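Local structure of cellulose 1,4-beta-cellobiosidase (Thermobifida fusca, 4JJJ) at residues S1-A5 and L529-L533; L27-Y31 and A52-Y56; V230-W235 and N328-A334. The protein probably hydrolyses cellulose to cellobiose through this family 48 glycoside hydrolase domain, one part of a longer protein that also carries a carbohydrate-binding module. The protein carries 1 engineered substitution. The contacts are given in a common frame with arbitrary orientation. Numbering follows the deposited sequence.

Contact 1: residues S1-A5 and L529-L533. With NA (sodium ion), chain J.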
ATOM      1  N   SER A   1     -30.080 -11.803  -7.043  1.00 26.55           N
ATOM      2  CA  SER A   1     -29.141 -11.083  -7.946  1.00 24.75           C
ATOM      3  C   SER A   1     -27.752 -10.916  -7.262  1.00 23.17           C
ATOM      4  O   SER A   1     -27.578 -11.121  -6.016  1.00 21.02           O
ATOM      5  CB  SER A   1     -29.702  -9.677  -8.315  1.00 24.94           C
ATOM      6  OG  SER A   1     -29.765  -8.814  -7.210  1.00 20.19           O
ATOM      7  N   TYR A   2     -26.770 -10.494  -8.091  1.00 21.15           N
ATOM      8  CA  TYR A   2     -25.519 -10.111  -7.445  1.00 15.37           C
ATOM      9  C   TYR A   2     -25.688  -8.811  -6.699  1.00 16.66           C
ATOM     10  O   TYR A   2     -24.884  -8.523  -5.871  1.00 12.12           O
ATOM     11  CB  TYR A   2     -24.291 -10.100  -8.445  1.00 16.22           C
ATOM     12  CG  TYR A   2     -23.726 -11.455  -8.706  1.00 15.35           C
ATOM     13  CD1 TYR A   2     -23.013 -12.074  -7.738  1.00 15.57           C
ATOM     14  CD2 TYR A   2     -23.923 -12.160  -9.903  1.00 15.67           C
ATOM     15  CE1 TYR A   2     -22.549 -13.355  -7.887  1.00 14.89           C
ATOM     16  CE2 TYR A   2     -23.431 -13.440 -10.071  1.00 17.23           C
ATOM     17  CZ  TYR A   2     -22.713 -14.050  -9.041  1.00 16.58           C
ATOM     18  OH  TYR A   2     -22.222 -15.346  -9.125  1.00 16.18           O
ATOM     19  N   ASP A   3     -26.644  -7.929  -7.018  1.00 16.79           N
ATOM     20  CA  ASP A   3     -26.833  -6.729  -6.220  1.00 17.76           C
ATOM     21  C   ASP A   3     -27.387  -7.206  -4.837  1.00 14.50           C
ATOM     22  O   ASP A   3     -27.033  -6.604  -3.834  1.00 14.31           O
ATOM     23  CB  ASP A   3     -27.761  -5.706  -6.905  1.00 21.88           C
ATOM     24  CG  ASP A   3     -26.987  -4.500  -7.655  1.00 23.49           C
ATOM     25  OD1 ASP A   3     -27.756  -3.877  -8.498  1.00 25.89           O
ATOM     26  OD2 ASP A   3     -25.703  -4.199  -7.480  1.00 21.26           O
ATOM     27  N   GLN A   4     -28.157  -8.287  -4.780  1.00 14.05           N
ATOM     28  CA  GLN A   4     -28.605  -8.899  -3.471  1.00 15.64           C
ATOM     29  C   GLN A   4     -27.412  -9.444  -2.689  1.00 12.66           C
ATOM     30  O   GLN A   4     -27.289  -9.180  -1.515  1.00  8.48           O
ATOM     31  CB  GLN A   4     -29.628 -10.041  -3.618  1.00 22.11           C
ATOM     32  CG  GLN A   4     -31.018  -9.527  -3.231  1.00 33.23           C
ATOM     33  CD  GLN A   4     -31.389  -8.236  -3.970  1.00 38.93           C
ATOM     34  OE1 GLN A   4     -31.245  -7.096  -3.443  1.00 38.04           O
ATOM     35  NE2 GLN A   4     -31.862  -8.402  -5.239  1.00 50.50           N
ATOM     36  N   ALA A   5     -26.496 -10.031  -3.472  1.00  9.58           N
ATOM     37  CA  ALA A   5     -25.220 -10.583  -2.854  1.00  8.11           C
ATOM     38  C   ALA A   5     -24.380  -9.441  -2.333  1.00  7.51           C
ATOM     39  O   ALA A   5     -23.782  -9.581  -1.230  1.00  7.69           O
ATOM     40  CB  ALA A   5     -24.478 -11.448  -3.807  1.00  8.28           C
ATOM     41  N   LEU A 529     -17.074 -15.809  -9.150  1.00  7.62           N
ATOM     42  CA  LEU A 529     -18.103 -15.239  -8.310  1.00  8.19           C
ATOM     43  C   LEU A 529     -18.959 -16.372  -7.684  1.00  9.00           C
ATOM     44  O   LEU A 529     -19.310 -16.310  -6.536  1.00 10.52           O
ATOM     45  CB  LEU A 529     -19.029 -14.353  -9.149  1.00  8.82           C
ATOM     46  CG  LEU A 529     -18.445 -13.073  -9.744  1.00  7.92           C
ATOM     47  CD1 LEU A 529     -19.524 -12.333 -10.556  1.00  8.02           C
ATOM     48  CD2 LEU A 529     -17.811 -12.240  -8.688  1.00  8.83           C
ATOM     49  N   ASP A 530     -19.206 -17.435  -8.444  1.00  9.05           N
ATOM     50  CA  ASP A 530     -19.930 -18.562  -7.881  1.00 10.30           C
ATOM     51  C   ASP A 530     -19.128 -19.143  -6.728  1.00  9.11           C
ATOM     52  O   ASP A 530     -19.701 -19.565  -5.718  1.00  9.71           O
ATOM     53  CB  ASP A 530     -20.107 -19.661  -8.914  1.00 11.97           C
ATOM     54  CG  ASP A 530     -21.137 -19.368  -9.961  1.00 17.75           C
ATOM     55  OD1 ASP A 530     -21.956 -18.508  -9.725  1.00 19.61           O
ATOM     56  OD2 ASP A 530     -21.122 -20.049 -11.024  1.00 23.80           O
ATOM     57  N   ALA A 531     -17.822 -19.320  -6.956  1.00  8.70           N
ATOM     58  CA  ALA A 531     -16.916 -19.865  -5.947  1.00  9.70           C
ATOM     59  C   ALA A 531     -16.941 -19.064  -4.678  1.00  9.64           C
ATOM     60  O   ALA A 531     -17.026 -19.594  -3.580  1.00  9.51           O
ATOM     61  CB  ALA A 531     -15.518 -19.948  -6.543  1.00  9.19           C
ATOM     62  N   LEU A 532     -16.911 -17.733  -4.779  1.00  7.87           N
ATOM     63  CA  LEU A 532     -17.024 -16.849  -3.625  1.00  7.71           C
ATOM     64  C   LEU A 532     -18.307 -17.118  -2.918  1.00  8.11           C
ATOM     65  O   LEU A 532     -18.345 -17.203  -1.708  1.00  8.33           O
ATOM     66  CB  LEU A 532     -16.825 -15.381  -3.984  1.00  7.81           C
ATOM     67  CG  LEU A 532     -15.395 -15.019  -4.506  1.00  7.84           C
ATOM     68  CD1 LEU A 532     -15.316 -13.649  -5.118  1.00  8.02           C
ATOM     69  CD2 LEU A 532     -14.392 -15.082  -3.371  1.00  8.57           C
ATOM     70  N   LEU A 533     -19.417 -17.211  -3.633  1.00  8.55           N
ATOM     71  CA  LEU A 533     -20.724 -17.405  -2.977  1.00  9.64           C
ATOM     72  C   LEU A 533     -20.800 -18.725  -2.227  1.00 10.90           C
ATOM     73  O   LEU A 533     -21.465 -18.815  -1.194  1.00 11.79           O
ATOM     74  CB  LEU A 533     -21.854 -17.242  -4.037  1.00 11.86           C
ATOM     75  CG  LEU A 533     -22.226 -15.822  -4.423  1.00 12.93           C
ATOM     76  CD1 LEU A 533     -23.250 -16.003  -5.562  1.00 15.25           C
ATOM     77  CD2 LEU A 533     -22.785 -14.962  -3.274  1.00 12.39           C
TER
HETATM   78 NA    NA J 709     -23.100 -18.047 -11.770  1.00 27.91          NA
HETATM   79  O   HOH W   1     -21.591 -16.181 -11.576  1.00 14.03           O
HETATM   80  O   HOH W   2     -24.242 -16.558 -13.623  1.00 46.52           O
HETATM   81  O   HOH W   3     -22.203 -18.880 -13.242  1.00 50.03           O
HETATM   82  O   HOH W   4     -23.697 -20.028 -11.734  1.00 37.94           O
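Tyr2 lays its phenol ring over Leu529: CD1 of Leu529 sits 4.1 Å from the ring centroid of Tyr2, 16° off the ring normal, a CH-pi contact over one face. One helical turn further on, Leu533 meets the same ring obliquely, with its CD1 3.6 Å from CE1 of Tyr2, so two leucines on one side of helix 519-533 hold the aromatic. A turn along its own helix, Ala5 extends the apolar patch, its CB 3.9 Å from CD2 of Leu533. The hydroxyl end of Tyr2 reaches past the leucines to a hydrated sodium ion. There OH of Tyr2 donates to water 1 at 2.7 Å, and that water lies 2.4 Å from the sodium ion. Asp530 binds the same ion through OD1 at 2.4 Å and OD2 at 2.9 Å, and three more waters fill the shell. The CA-to-CB bond of Asp530 points away from residues 1-5, yet its carboxylate is joined to Tyr2 through the metal and water 1. The contact brings the first helix of the chain against helix 519-533 within the (alpha/alpha)6 domain of family 48, with helix 620-637 packed beside both: Phe630 touches Ala5 and Leu533, and the ring of His633 meets that of Tyr2. His633 and Glu526 belong to a zinc site, and a zinc ion lies about 5 Å from the Tyr2 side chain. At the start of helix 2-14, OG of Ser1 accepts from the backbone N of Gln4 at 3.0 Å, an ST motif that satisfies an amide of the first turn.

Contact 2: residues L27-Y31 and A52-Y56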
ATOM      1  N   LEU A  27     -18.204   7.684  14.449  1.00 12.30           N
ATOM      2  CA  LEU A  27     -17.409   7.452  13.215  1.00 10.79           C
ATOM      3  C   LEU A  27     -16.769   6.098  13.318  1.00  9.89           C
ATOM      4  O   LEU A  27     -16.492   5.633  14.390  1.00 11.84           O
ATOM      5  CB  LEU A  27     -16.312   8.494  13.045  1.00 10.56           C
ATOM      6  CG  LEU A  27     -16.779   9.944  12.732  1.00 10.34           C
ATOM      7  CD1 LEU A  27     -15.610  10.895  12.844  1.00 11.74           C
ATOM      8  CD2 LEU A  27     -17.546  10.016  11.443  1.00 11.63           C
ATOM      9  N   LEU A  28     -16.600   5.426  12.177  1.00  8.40           N
ATOM     10  CA  LEU A  28     -16.080   4.071  12.129  1.00  7.46           C
ATOM     11  C   LEU A  28     -14.646   4.045  11.604  1.00  6.99           C
ATOM     12  O   LEU A  28     -14.333   4.693  10.639  1.00  7.18           O
ATOM     13  CB  LEU A  28     -16.963   3.229  11.224  1.00  7.84           C
ATOM     14  CG  LEU A  28     -18.421   3.159  11.603  1.00  8.89           C
ATOM     15  CD1 LEU A  28     -19.168   2.361  10.597  1.00 10.65           C
ATOM     16  CD2 LEU A  28     -18.611   2.567  12.941  1.00  9.82           C
ATOM     17  N   VAL A  29     -13.861   3.231  12.269  1.00  5.91           N
ATOM     18  CA  VAL A  29     -12.475   2.955  11.879  1.00  5.88           C
ATOM     19  C   VAL A  29     -12.345   1.449  11.631  1.00  6.37           C
ATOM     20  O   VAL A  29     -12.504   0.626  12.539  1.00  6.34           O
ATOM     21  CB  VAL A  29     -11.487   3.418  12.960  1.00  5.90           C
ATOM     22  CG1 VAL A  29     -10.007   3.073  12.575  1.00  5.98           C
ATOM     23  CG2 VAL A  29     -11.610   4.878  13.206  1.00  6.59           C
ATOM     24  N   PRO A  30     -12.085   1.055  10.378  1.00  5.39           N
ATOM     25  CA  PRO A  30     -11.966  -0.377  10.098  1.00  5.60           C
ATOM     26  C   PRO A  30     -10.677  -0.950  10.641  1.00  5.36           C
ATOM     27  O   PRO A  30      -9.663  -0.253  10.661  1.00  5.89           O
ATOM     28  CB  PRO A  30     -11.912  -0.460   8.563  1.00  5.90           C
ATOM     29  CG  PRO A  30     -11.291   0.849   8.167  1.00  5.76           C
ATOM     30  CD  PRO A  30     -11.930   1.854   9.162  1.00  5.91           C
ATOM     31  N   TYR A  31     -10.713  -2.180  11.083  1.00  5.19           N
ATOM     32  CA  TYR A  31      -9.511  -2.932  11.411  1.00  5.35           C
ATOM     33  C   TYR A  31      -8.950  -3.526  10.160  1.00  5.34           C
ATOM     34  O   TYR A  31      -9.641  -3.724   9.185  1.00  5.82           O
ATOM     35  CB  TYR A  31      -9.883  -4.060  12.365  1.00  5.74           C
ATOM     36  CG  TYR A  31     -10.417  -3.671  13.746  1.00  6.38           C
ATOM     37  CD1 TYR A  31      -9.680  -2.840  14.611  1.00  6.24           C
ATOM     38  CD2 TYR A  31     -11.591  -4.194  14.201  1.00  7.08           C
ATOM     39  CE1 TYR A  31     -10.113  -2.584  15.897  1.00  7.12           C
ATOM     40  CE2 TYR A  31     -12.028  -3.908  15.477  1.00  6.74           C
ATOM     41  CZ  TYR A  31     -11.284  -3.110  16.277  1.00  7.41           C
ATOM     42  OH  TYR A  31     -11.734  -2.847  17.601  1.00  9.20           O
ATOM     43  N   ALA A  52      -7.007   0.046   4.264  1.00  4.70           N
ATOM     44  CA  ALA A  52      -8.369  -0.253   4.749  1.00  4.49           C
ATOM     45  C   ALA A  52      -9.303   0.891   4.567  1.00  4.44           C
ATOM     46  O   ALA A  52     -10.448   0.700   4.167  1.00  4.80           O
ATOM     47  CB  ALA A  52      -8.333  -0.714   6.164  1.00  4.59           C
ATOM     48  N   PHE A  53      -8.804   2.108   4.858  1.00  4.69           N
ATOM     49  CA  PHE A  53      -9.667   3.269   4.631  1.00  5.18           C
ATOM     50  C   PHE A  53     -10.051   3.495   3.183  1.00  5.54           C
ATOM     51  O   PHE A  53     -11.209   3.719   2.901  1.00  5.40           O
ATOM     52  CB  PHE A  53      -9.058   4.569   5.250  1.00  5.77           C
ATOM     53  CG  PHE A  53      -9.345   4.794   6.683  1.00  6.29           C
ATOM     54  CD1 PHE A  53     -10.548   5.448   7.073  1.00  7.59           C
ATOM     55  CD2 PHE A  53      -8.431   4.459   7.684  1.00  6.95           C
ATOM     56  CE1 PHE A  53     -10.793   5.700   8.397  1.00  7.78           C
ATOM     57  CE2 PHE A  53      -8.768   4.676   9.002  1.00  8.26           C
ATOM     58  CZ  PHE A  53      -9.848   5.356   9.355  1.00  7.29           C
ATOM     59  N   SER A  54      -9.122   3.200   2.254  1.00  5.48           N
ATOM     60  CA  SER A  54      -9.461   3.325   0.838  1.00  5.28           C
ATOM     61  C   SER A  54     -10.518   2.342   0.434  1.00  5.03           C
ATOM     62  O   SER A  54     -11.396   2.629  -0.379  1.00  5.51           O
ATOM     63  CB  SER A  54      -8.225   3.267  -0.038  1.00  5.63           C
ATOM     64  OG  SER A  54      -7.571   2.016  -0.071  1.00  4.55           O
ATOM     65  N   TYR A  55     -10.476   1.121   1.007  1.00  4.82           N
ATOM     66  CA  TYR A  55     -11.472   0.128   0.757  1.00  4.66           C
ATOM     67  C   TYR A  55     -12.832   0.456   1.418  1.00  4.81           C
ATOM     68  O   TYR A  55     -13.873   0.158   0.863  1.00  5.30           O
ATOM     69  CB  TYR A  55     -10.986  -1.274   1.164  1.00  4.97           C
ATOM     70  CG  TYR A  55     -10.197  -1.963   0.102  1.00  4.61           C
ATOM     71  CD1 TYR A  55     -10.836  -2.772  -0.845  1.00  4.97           C
ATOM     72  CD2 TYR A  55      -8.807  -1.842   0.027  1.00  4.75           C
ATOM     73  CE1 TYR A  55     -10.099  -3.408  -1.806  1.00  4.99           C
ATOM     74  CE2 TYR A  55      -8.060  -2.474  -1.007  1.00  4.52           C
ATOM     75  CZ  TYR A  55      -8.683  -3.260  -1.885  1.00  5.12           C
ATOM     76  OH  TYR A  55      -8.019  -3.946  -2.870  1.00  4.91           O
ATOM     77  N   TYR A  56     -12.792   1.122   2.567  1.00  4.80           N
ATOM     78  CA  TYR A  56     -14.000   1.574   3.252  1.00  5.31           C
ATOM     79  C   TYR A  56     -14.710   2.577   2.362  1.00  5.22           C
ATOM     80  O   TYR A  56     -15.912   2.486   2.113  1.00  5.31           O
ATOM     81  CB  TYR A  56     -13.626   2.142   4.596  1.00  5.73           C
ATOM     82  CG  TYR A  56     -14.724   2.689   5.497  1.00  4.98           C
ATOM     83  CD1 TYR A  56     -16.078   2.396   5.325  1.00  5.34           C
ATOM     84  CD2 TYR A  56     -14.348   3.570   6.546  1.00  5.29           C
ATOM     85  CE1 TYR A  56     -17.043   2.964   6.199  1.00  5.21           C
ATOM     86  CE2 TYR A  56     -15.286   4.141   7.398  1.00  5.14           C
ATOM     87  CZ  TYR A  56     -16.603   3.837   7.140  1.00  5.50           C
ATOM     88  OH  TYR A  56     -17.550   4.520   7.961  1.00  6.60           O
TER
HETATM   89  O   HOH W   5     -17.487   6.647   9.667  1.00  7.24           O
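Pro30 is the main bump here, its ring pushed into a hollow formed by Ala52, Phe53 and Tyr56. CG of Pro30 lies 3.9 Å from CB of Ala52, while its CD makes a CH-pi contact 4.1 Å from the Phe53 ring centroid and lies 4.0 Å from CD2 of Tyr56. The axes of strand 27-30 and helix segment 52-56 come within 8.6 Å, N-to-C directions 126° apart, consistent with the small Ala52. Leu28 CB is 3.6 Å from OH of Tyr56, and Val29 CG1 flanks Phe53 CZ at 4.0 Å. Water 5 fills a remaining gap, accepting from Leu28 N (2.9 Å) and donating to Tyr56 OH (2.7 Å). The CA-to-CB bond of Tyr31 points away from the helix; its ring stacks on His46 and its OH hydrogen-bonds OD1 of Asp153, both zinc ligands. Ala52 directly follows Glu51, the predicted proton donor. Strands 21-24 and 27-30 form an antiparallel beta-hairpin, helix 71-83 borders Phe53 and Tyr56, and Phe620 of helix 620-637 touches Pro30, Ala52 and Tyr56.

Contact 3: residues V230-W235 and N328-A334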
ATOM      1  N   VAL A 230      -8.666   8.073  -4.597  1.00  5.14           N
ATOM      2  CA  VAL A 230      -8.995   8.874  -5.754  1.00  5.25           C
ATOM      3  C   VAL A 230      -9.765   8.097  -6.797  1.00  5.02           C
ATOM      4  O   VAL A 230     -10.783   8.558  -7.256  1.00  5.62           O
ATOM      5  CB  VAL A 230      -7.708   9.456  -6.423  1.00  5.40           C
ATOM      6  CG1 VAL A 230      -8.024  10.189  -7.765  1.00  6.48           C
ATOM      7  CG2 VAL A 230      -6.956  10.392  -5.460  1.00  5.60           C
ATOM      8  N   GLN A 231      -9.358   6.897  -7.129  1.00  5.78           N
ATOM      9  CA  GLN A 231     -10.066   6.051  -8.012  1.00  5.83           C
ATOM     10  C   GLN A 231     -11.522   5.796  -7.562  1.00  5.91           C
ATOM     11  O   GLN A 231     -12.440   5.839  -8.362  1.00  5.72           O
ATOM     12  CB  GLN A 231      -9.312   4.695  -8.091  1.00  5.85           C
ATOM     13  CG  GLN A 231      -9.989   3.637  -8.835  1.00  6.52           C
ATOM     14  CD  GLN A 231      -9.355   2.275  -8.642  1.00  6.92           C
ATOM     15  OE1 GLN A 231      -8.459   2.130  -7.840  1.00  7.06           O
ATOM     16  NE2 GLN A 231      -9.799   1.269  -9.437  1.00  7.16           N
ATOM     17  N   VAL A 232     -11.708   5.590  -6.275  1.00  6.16           N
ATOM     18  CA  VAL A 232     -13.075   5.380  -5.716  1.00  6.62           C
ATOM     19  C   VAL A 232     -13.943   6.602  -6.006  1.00  6.07           C
ATOM     20  O   VAL A 232     -15.100   6.483  -6.455  1.00  6.29           O
ATOM     21  CB  VAL A 232     -13.068   5.098  -4.192  1.00  6.99           C
ATOM     22  CG1 VAL A 232     -14.481   5.209  -3.638  1.00  6.21           C
ATOM     23  CG2 VAL A 232     -12.391   3.783  -3.969  1.00  7.84           C
ATOM     24  N   MET A 233     -13.346   7.805  -5.879  1.00  6.08           N
ATOM     25  CA  MET A 233     -14.126   8.999  -6.049  1.00  7.27           C
ATOM     26  C   MET A 233     -14.400   9.254  -7.513  1.00  6.70           C
ATOM     27  O   MET A 233     -15.427   9.880  -7.852  1.00  6.07           O
ATOM     28  CB  MET A 233     -13.459  10.152  -5.344  1.00  8.79           C
ATOM     29  CG  MET A 233     -13.466  10.043  -3.858  1.00  9.14           C
ATOM     30  SD  MET A 233     -15.097   9.655  -3.109  1.00 12.29           S
ATOM     31  CE  MET A 233     -16.008  10.864  -3.784  1.00 11.10           C
ATOM     32  N   PHE A 234     -13.571   8.831  -8.458  1.00  6.28           N
ATOM     33  CA  PHE A 234     -13.964   8.852  -9.880  1.00  6.85           C
ATOM     34  C   PHE A 234     -15.280   8.118 -10.071  1.00  6.35           C
ATOM     35  O   PHE A 234     -16.254   8.551 -10.681  1.00  7.24           O
ATOM     36  CB  PHE A 234     -12.906   8.215 -10.762  1.00  7.23           C
ATOM     37  CG  PHE A 234     -13.373   7.948 -12.127  1.00  6.39           C
ATOM     38  CD1 PHE A 234     -13.403   8.936 -13.094  1.00  7.28           C
ATOM     39  CD2 PHE A 234     -13.800   6.718 -12.478  1.00  7.89           C
ATOM     40  CE1 PHE A 234     -13.862   8.696 -14.376  1.00  7.34           C
ATOM     41  CE2 PHE A 234     -14.247   6.429 -13.723  1.00  7.85           C
ATOM     42  CZ  PHE A 234     -14.336   7.454 -14.715  1.00  7.77           C
ATOM     43  N   TRP A 235     -15.375   6.944  -9.469  1.00  5.66           N
ATOM     44  CA  TRP A 235     -16.579   6.116  -9.578  1.00  6.03           C
ATOM     45  C   TRP A 235     -17.757   6.705  -8.847  1.00  6.43           C
ATOM     46  O   TRP A 235     -18.869   6.723  -9.412  1.00  6.62           O
ATOM     47  CB  TRP A 235     -16.305   4.676  -9.109  1.00  5.93           C
ATOM     48  CG  TRP A 235     -15.464   3.969 -10.154  1.00  6.53           C
ATOM     49  CD1 TRP A 235     -14.138   3.545 -10.021  1.00  6.26           C
ATOM     50  CD2 TRP A 235     -15.860   3.673 -11.485  1.00  6.62           C
ATOM     51  NE1 TRP A 235     -13.715   3.018 -11.252  1.00  7.17           N
ATOM     52  CE2 TRP A 235     -14.774   3.036 -12.134  1.00  7.10           C
ATOM     53  CE3 TRP A 235     -17.038   3.861 -12.207  1.00  7.00           C
ATOM     54  CZ2 TRP A 235     -14.847   2.597 -13.487  1.00  7.55           C
ATOM     55  CZ3 TRP A 235     -17.102   3.474 -13.499  1.00  7.22           C
ATOM     56  CH2 TRP A 235     -15.969   2.857 -14.164  1.00  7.63           C
ATOM     57  N   ASN A 328      -1.734   3.174 -10.890  1.00  4.70           N
ATOM     58  CA  ASN A 328      -3.169   3.329 -10.941  1.00  4.53           C
ATOM     59  C   ASN A 328      -3.509   4.224 -12.089  1.00  5.24           C
ATOM     60  O   ASN A 328      -3.675   5.436 -11.936  1.00  5.04           O
ATOM     61  CB  ASN A 328      -3.728   3.859  -9.622  1.00  4.71           C
ATOM     62  CG  ASN A 328      -5.197   3.624  -9.494  1.00  4.88           C
ATOM     63  OD1 ASN A 328      -5.942   3.751 -10.459  1.00  5.90           O
ATOM     64  ND2 ASN A 328      -5.643   3.223  -8.292  1.00  4.98           N
ATOM     65  N   VAL A 329      -3.637   3.553 -13.230  1.00  5.14           N
ATOM     66  CA  VAL A 329      -3.844   4.317 -14.445  1.00  5.14           C
ATOM     67  C   VAL A 329      -5.257   4.929 -14.452  1.00  5.53           C
ATOM     68  O   VAL A 329      -5.504   5.914 -15.194  1.00  5.72           O
ATOM     69  CB  VAL A 329      -3.605   3.459 -15.657  1.00  4.93           C
ATOM     70  CG1 VAL A 329      -2.111   3.106 -15.705  1.00  4.89           C
ATOM     71  CG2 VAL A 329      -4.551   2.286 -15.813  1.00  5.17           C
ATOM     72  N   LEU A 330      -6.175   4.354 -13.696  1.00  5.41           N
ATOM     73  CA  LEU A 330      -7.533   4.910 -13.606  1.00  6.10           C
ATOM     74  C   LEU A 330      -7.526   6.167 -12.789  1.00  5.23           C
ATOM     75  O   LEU A 330      -8.061   7.185 -13.259  1.00  6.72           O
ATOM     76  CB  LEU A 330      -8.470   3.818 -12.997  1.00  7.18           C
ATOM     77  CG  LEU A 330      -9.974   4.046 -12.945  1.00  9.26           C
ATOM     78  CD1 LEU A 330     -10.334   5.270 -12.098  1.00  9.22           C
ATOM     79  CD2 LEU A 330     -10.567   4.205 -14.351  1.00 10.33           C
ATOM     80  N   ALA A 331      -6.893   6.180 -11.651  1.00  5.58           N
ATOM     81  CA  ALA A 331      -6.689   7.400 -10.880  1.00  5.30           C
ATOM     82  C   ALA A 331      -5.953   8.475 -11.705  1.00  5.71           C
ATOM     83  O   ALA A 331      -6.315   9.657 -11.590  1.00  5.35           O
ATOM     84  CB  ALA A 331      -6.001   7.121  -9.584  1.00  5.68           C
ATOM     85  N   ALA A 332      -4.920   8.068 -12.450  1.00  5.98           N
ATOM     86  CA  ALA A 332      -4.141   9.037 -13.259  1.00  6.51           C
ATOM     87  C   ALA A 332      -4.981   9.659 -14.376  1.00  6.24           C
ATOM     88  O   ALA A 332      -4.933  10.889 -14.597  1.00  6.52           O
ATOM     89  CB  ALA A 332      -2.874   8.440 -13.765  1.00  6.11           C
ATOM     90  N   TYR A 333      -5.827   8.814 -14.971  1.00  6.29           N
ATOM     91  CA  TYR A 333      -6.761   9.299 -16.005  1.00  6.75           C
ATOM     92  C   TYR A 333      -7.676  10.287 -15.327  1.00  6.30           C
ATOM     93  O   TYR A 333      -7.945  11.382 -15.902  1.00  7.47           O
ATOM     94  CB  TYR A 333      -7.579   8.081 -16.510  1.00  7.02           C
ATOM     95  CG  TYR A 333      -8.831   8.541 -17.245  1.00  7.07           C
ATOM     96  CD1 TYR A 333      -8.713   8.998 -18.515  1.00  8.06           C
ATOM     97  CD2 TYR A 333     -10.045   8.394 -16.683  1.00  8.34           C
ATOM     98  CE1 TYR A 333      -9.875   9.358 -19.228  1.00  8.64           C
ATOM     99  CE2 TYR A 333     -11.173   8.834 -17.341  1.00  8.26           C
ATOM    100  CZ  TYR A 333     -11.021   9.311 -18.582  1.00  8.57           C
ATOM    101  OH  TYR A 333     -12.189   9.699 -19.297  1.00 12.41           O
ATOM    102  N   ALA A 334      -8.251   9.952 -14.176  1.00  5.86           N
ATOM    103  CA  ALA A 334      -9.242  10.825 -13.484  1.00  6.59           C
ATOM    104  C   ALA A 334      -8.617  12.163 -13.159  1.00  6.77           C
ATOM    105  O   ALA A 334      -9.260  13.232 -13.424  1.00  7.52           O
ATOM    106  CB  ALA A 334      -9.853  10.183 -12.249  1.00  6.46           C
TER
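The two helical segments cross at 62° with their axes 8.7 Å apart at closest approach. Near Gln231 and Ala331 the backbones come especially close, 4.6 Å from CA to CA, consistent with the small side chain of Ala331. Its CB is 4.1 Å from CG1 of Val230. Leu330 reaches across to three residues: its CD1 lies 3.7 Å from CG of Gln231, 3.8 Å from CD2 of Phe234 and 4.1 Å from NE1 of Trp235. Phe234 also packs on Ala334, CD1 to CB 3.9 Å, and its CE1 approaches the edge of the Tyr333 ring, 4.0 Å from CE2. At the other end Asn328 works twice. As the N-cap of helix 329-337 its OD1 accepts from Ala331 N at 2.9 Å, and its ND2 donates to OE1 of Gln231 at 3.1 Å, tying the cap to the neighbouring helix. Gln427 of helix 416-432 accepts from both NE2 of Gln231 and NE1 of Trp235. The contact packs short helix 329-337 across helix 223-242 within the (alpha/alpha)6 catalytic domain of family 48; helix 223-242 also carries the engineered Asn224, at the predicted nucleophile position, its side chain about 6 Å from that of Asn328.

All three contacts lie in the family 48 catalytic part. Contact 1 joins the beginning of the chain to a late helix, closing a loop in which contacts 2 and 3 follow one another in series. Its centre is about 23 Å from that of contact 2 and about 25 Å from that of contact 3, and it touches neither. Contacts 2 and 3, about 19 Å apart between centres, do meet: O of Ser54 packs 3.9 Å from CG2 of Val232, where helix 50-67 lies against helix 223-242. These two helices carry the predicted proton donor Glu51 and the engineered Asn224. Helix 620-637 borders both contacts 1 and 2, connecting the terminal contact 1 with the more central contact 2.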